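Local coordinates for putative nudix hydrolase family member (Chromobacterium violaceum, PDB 3F13) that probably acts as a magnesium-dependent hydrolase of the Nudix family, with a substrate that the structure alone does not show, at the interface of chains A and B. Coordinates in Å, arbitrary orientation; residue numbers count along the deposited sequence, not the author numbering. Chains: chain A/B, putative nudix hydrolase family member.

Contact 1 and contact 2 lie side by side in one two-fold symmetric interface, with the centres of their C-alpha atoms about 14 Å apart, and each has a twin with the chains exchanged. Contact 1 joins the loop end and start of strand 70-78 of chain A to the same strand of chain B, with strand 82-90 of B beside it; contact 2 packs the C-terminal helix of A against the start of its counterpart in B. They share no residue, but A:Leu147 CD2 approaches B:Leu72 CD1, so the patches adjoin there. Strand and helix together suggest a dimer, although the crystal alone does not prove one in solution.

Contact 1: the interface of chains A and B. Residues chain A 69-70; chain B 53, 71-73, 87.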
ATOM      1  N   ASN A  69      -1.606   6.181   2.634  1.00 26.10           N
ATOM      2  CA  ASN A  69      -1.791   6.253   1.175  0.50 26.13           C
ATOM      3  C   ASN A  69      -0.852   5.368   0.366  1.00 26.13           C
ATOM      4  O   ASN A  69      -1.041   5.173  -0.828  1.00 25.85           O
ATOM      5  CB  ASN A  69      -1.667   7.704   0.664  0.50 26.35           C
ATOM      6  CG  ASN A  69      -0.303   8.364   0.964  0.50 25.53           C
ATOM      7  OD1 ASN A  69       0.729   8.099   0.306  0.50 25.27           O
ATOM      8  ND2 ASN A  69      -0.326   9.322   1.883  0.50 26.23           N
ATOM      9  N   SER A  70       0.210   4.917   1.016  1.00 25.70           N
ATOM     10  CA  SER A  70       1.212   4.097   0.335  1.00 25.34           C
ATOM     11  C   SER A  70       1.746   3.112   1.369  1.00 24.88           C
ATOM     12  O   SER A  70       1.922   3.459   2.564  1.00 23.80           O
ATOM     13  CB  SER A  70       2.373   4.951  -0.205  1.00 25.41           C
ATOM     14  OG  SER A  70       1.941   5.985  -1.103  1.00 26.73           O
TER
ATOM     15  N   SER B  53      -7.702   4.405  -0.006  1.00 25.87           N
ATOM     16  CA  SER B  53      -6.695   3.358  -0.077  1.00 26.63           C
ATOM     17  C   SER B  53      -7.330   2.067   0.437  1.00 26.75           C
ATOM     18  O   SER B  53      -7.005   1.004  -0.053  1.00 29.07           O
ATOM     19  CB  SER B  53      -5.485   3.724   0.767  1.00 26.50           C
ATOM     20  OG  SER B  53      -5.905   4.106   2.061  1.00 26.71           O
ATOM     21  N   MET B  71       1.204  -0.663  -2.385  1.00 23.95           N
ATOM     22  CA  MET B  71       0.588   0.348  -3.225  1.00 23.40           C
ATOM     23  C   MET B  71       1.369   1.641  -3.069  1.00 23.30           C
ATOM     24  O   MET B  71       1.872   1.965  -1.981  1.00 23.78           O
ATOM     25  CB  MET B  71      -0.880   0.563  -2.751  1.00 25.47           C
ATOM     26  CG  MET B  71      -1.186   0.462  -1.081  1.00 21.95           C
ATOM     27  SD  MET B  71      -2.901   0.964  -0.823  1.00 41.77           S
ATOM     28  CE  MET B  71      -3.499   0.951  -2.512  1.00 39.38           C
ATOM     29  N   LEU B  72       1.407   2.433  -4.120  1.00 22.56           N
ATOM     30  CA  LEU B  72       2.028   3.734  -4.036  1.00 23.30           C
ATOM     31  C   LEU B  72       1.057   4.788  -4.560  1.00 23.72           C
ATOM     32  O   LEU B  72       0.677   4.746  -5.736  1.00 23.68           O
ATOM     33  CB  LEU B  72       3.325   3.757  -4.863  1.00 23.73           C
ATOM     34  CG  LEU B  72       3.927   5.147  -5.017  1.00 27.63           C
ATOM     35  CD1 LEU B  72       4.390   5.640  -3.616  1.00 28.53           C
ATOM     36  CD2 LEU B  72       5.083   5.103  -5.999  1.00 25.19           C
ATOM     37  N   TYR B  73       0.626   5.705  -3.708  1.00 24.18           N
ATOM     38  CA  TYR B  73      -0.224   6.819  -4.161  1.00 24.12           C
ATOM     39  C   TYR B  73       0.516   7.673  -5.199  1.00 24.67           C
ATOM     40  O   TYR B  73       1.620   8.162  -4.940  1.00 23.83           O
ATOM     41  CB  TYR B  73      -0.702   7.683  -2.967  1.00 24.79           C
ATOM     42  CG  TYR B  73      -1.274   9.026  -3.377  1.00 25.98           C
ATOM     43  CD1 TYR B  73      -2.512   9.113  -4.016  1.00 27.54           C
ATOM     44  CD2 TYR B  73      -0.530  10.197  -3.226  1.00 29.98           C
ATOM     45  CE1 TYR B  73      -3.022  10.349  -4.444  1.00 27.31           C
ATOM     46  CE2 TYR B  73      -1.036  11.444  -3.628  1.00 31.66           C
ATOM     47  CZ  TYR B  73      -2.291  11.493  -4.248  1.00 32.59           C
ATOM     48  OH  TYR B  73      -2.827  12.694  -4.653  1.00 36.18           O
ATOM     49  N   TYR B  87      -3.373   4.906  -7.670  1.00 21.11           N
ATOM     50  CA  TYR B  87      -2.285   4.174  -6.992  1.00 23.49           C
ATOM     51  C   TYR B  87      -1.665   3.109  -7.892  1.00 23.39           C
ATOM     52  O   TYR B  87      -2.395   2.358  -8.570  1.00 24.96           O
ATOM     53  CB  TYR B  87      -2.806   3.379  -5.784  1.00 21.98           C
ATOM     54  CG  TYR B  87      -3.655   4.171  -4.810  1.00 21.14           C
ATOM     55  CD1 TYR B  87      -3.104   4.645  -3.616  1.00 23.51           C
ATOM     56  CD2 TYR B  87      -4.998   4.454  -5.081  1.00 22.05           C
ATOM     57  CE1 TYR B  87      -3.842   5.366  -2.708  1.00 22.54           C
ATOM     58  CE2 TYR B  87      -5.774   5.182  -4.138  1.00 21.02           C
ATOM     59  CZ  TYR B  87      -5.161   5.664  -2.974  1.00 20.59           C
ATOM     60  OH  TYR B  87      -5.902   6.372  -2.023  1.00 26.80           O
TER
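A:Ser70 faces B:Tyr73 where two copies of strand 70-78 of the Nudix fold meet, close to the Nudix-box helix 52-64 that carries B:Ser53. Polar contacts centre on the A:Ser70 hydroxyl. B:Tyr73 N donates to A:Ser70 OG over 2.9 Å, with 157° at the hydrogen. The same hydroxyl OG donates to A:Asn69 OD1, the side-chain amide oxygen, at 2.8 Å. That bond meets the carbonyl at a C=O...donor angle of 141°, the donor standing somewhat out of the carbonyl plane. Strand amide, hydroxyl and amide oxygen thus form a short chain of hydrogen bonds, and the two bonds fix the rotation of the hydroxyl. A:Ser70 OG stands opposite the carbonyl carbon and next to the backbone N (chi1 -57°), which turns it towards the partner strand.

Backbone oxygens make closer-packed carbon contacts. A:Asn69 O lies 3.3 Å from B:Tyr73 CB and also reaches the edge of the B:Tyr87 ring in its plane, 3.4 Å from CE1. In the opposite sense, B:Met71 O approaches A:Ser70 CA at 3.2 Å.

Apolar packing flanks this chain. A:Asn69 CB touches B:Tyr73 CB at 3.8 Å, the two side chains running past each other at a slant with amide and ring steeply inclined. It is the tyrosine's methylene, rather than its ring, that meets the asparagine. Beyond the hydroxyl, the B:Leu72 methyl CD1 packs against A:Ser70 CB at 4.0 Å and shields one flank of OG. B:Ser53 and the B:Met71 side chain border the patch with little buried surface.

Contact 2: the interface of chains A and B. Residues chain A 146-147, 150; chain B 136-137.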
ATOM      1  N   GLY A 146      13.000   7.509   0.605  1.00 28.37           N
ATOM      2  CA  GLY A 146      13.418   8.716  -0.107  1.00 28.16           C
ATOM      3  C   GLY A 146      12.207   9.589  -0.319  1.00 27.62           C
ATOM      4  O   GLY A 146      12.234  10.794  -0.054  1.00 28.71           O
ATOM      5  N   LEU A 147      11.117   8.987  -0.780  1.00 27.22           N
ATOM      6  CA  LEU A 147       9.850   9.729  -0.949  1.00 27.25           C
ATOM      7  C   LEU A 147       9.360  10.367   0.357  1.00 28.98           C
ATOM      8  O   LEU A 147       9.006  11.558   0.380  1.00 28.60           O
ATOM      9  CB  LEU A 147       8.745   8.822  -1.496  1.00 26.51           C
ATOM     10  CG  LEU A 147       7.431   9.594  -1.771  1.00 26.09           C
ATOM     11  CD1 LEU A 147       7.599  10.823  -2.684  1.00 26.83           C
ATOM     12  CD2 LEU A 147       6.453   8.614  -2.434  1.00 27.19           C
ATOM     13  N   TYR A 150      11.439  13.330   1.280  1.00 35.99           N
ATOM     14  CA  TYR A 150      11.161  14.502   0.452  1.00 37.13           C
ATOM     15  C   TYR A 150       9.863  15.206   0.881  1.00 37.95           C
ATOM     16  O   TYR A 150       9.812  16.451   1.010  1.00 38.51           O
ATOM     17  CB  TYR A 150      11.103  14.109  -1.026  1.00 36.57           C
ATOM     18  CG  TYR A 150      10.608  15.221  -1.905  1.00 38.12           C
ATOM     19  CD1 TYR A 150      11.472  16.247  -2.324  1.00 40.90           C
ATOM     20  CD2 TYR A 150       9.292  15.264  -2.310  1.00 37.96           C
ATOM     21  CE1 TYR A 150      11.009  17.283  -3.150  1.00 40.92           C
ATOM     22  CE2 TYR A 150       8.823  16.282  -3.113  1.00 41.92           C
ATOM     23  CZ  TYR A 150       9.681  17.283  -3.533  1.00 40.41           C
ATOM     24  OH  TYR A 150       9.182  18.279  -4.336  1.00 42.64           O
TER
ATOM     25  N   ALA B 136      11.370  12.232  -6.498  1.00 29.63           N
ATOM     26  CA  ALA B 136      11.360  11.162  -5.480  1.00 28.91           C
ATOM     27  C   ALA B 136      10.199  10.226  -5.768  1.00 28.47           C
ATOM     28  O   ALA B 136      10.322   8.999  -5.631  1.00 27.70           O
ATOM     29  CB  ALA B 136      11.250  11.734  -4.097  1.00 28.87           C
ATOM     30  N   LYS B 137       9.072  10.784  -6.203  1.00 27.60           N
ATOM     31  CA  LYS B 137       7.941   9.922  -6.541  1.00 27.88           C
ATOM     32  C   LYS B 137       8.198   9.024  -7.762  1.00 28.02           C
ATOM     33  O   LYS B 137       7.930   7.828  -7.729  1.00 26.97           O
ATOM     34  CB  LYS B 137       6.666  10.730  -6.705  1.00 28.26           C
ATOM     35  CG  LYS B 137       5.473   9.923  -7.153  1.00 31.03           C
ATOM     36  CD  LYS B 137       4.242  10.770  -7.053  1.00 36.72           C
ATOM     37  CE  LYS B 137       3.646  10.723  -5.666  1.00 40.05           C
ATOM     38  NZ  LYS B 137       2.462  11.626  -5.648  1.00 44.63           N
TER
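A:Leu147 lies against B:Ala136 and B:Lys137 where the C-terminal helices of two Nudix-family subunits meet, the second half of helix 136-154 in chain A receiving the first turn of helix 136-157 in chain B. The leucine makes contact from its root outwards. Its CA is 4.0 Å from the methyl CB of B:Ala136. From there CB and CG carry the chain past that methyl towards B:Lys137 without a comparably close approach. CG stands opposite the backbone N (chi1 -176°), extending the branch away from the helix of A and across to the partner. At the tip the two methyls divide: CD1 settles over the B helix start, 3.8 Å from the backbone N of B:Lys137 and 4.0 Å from its CA, while CD2 turns away from B:Lys137, towards the strand patch.

B:Ala136 fills the shallow groove between A:Leu147 and the next turn. Its CB comes within 3.9 Å of A:Tyr150 CB and 4.3 Å of A:Gly146 O. A:Gly146 has no side chain, so its backbone lies beside the methyl. A:Tyr150 takes part through its methylene and the root of its ring, the phenol leading away from the alanine.

B:Lys137 contributes the base of its chain, CB lying 4.1 Å from A:Leu147 CD1. Farther along, a bend at chi3 (-86°) turns the end of the chain back, and its side-chain amine nitrogen NZ heads towards B:Tyr73 of the same chain.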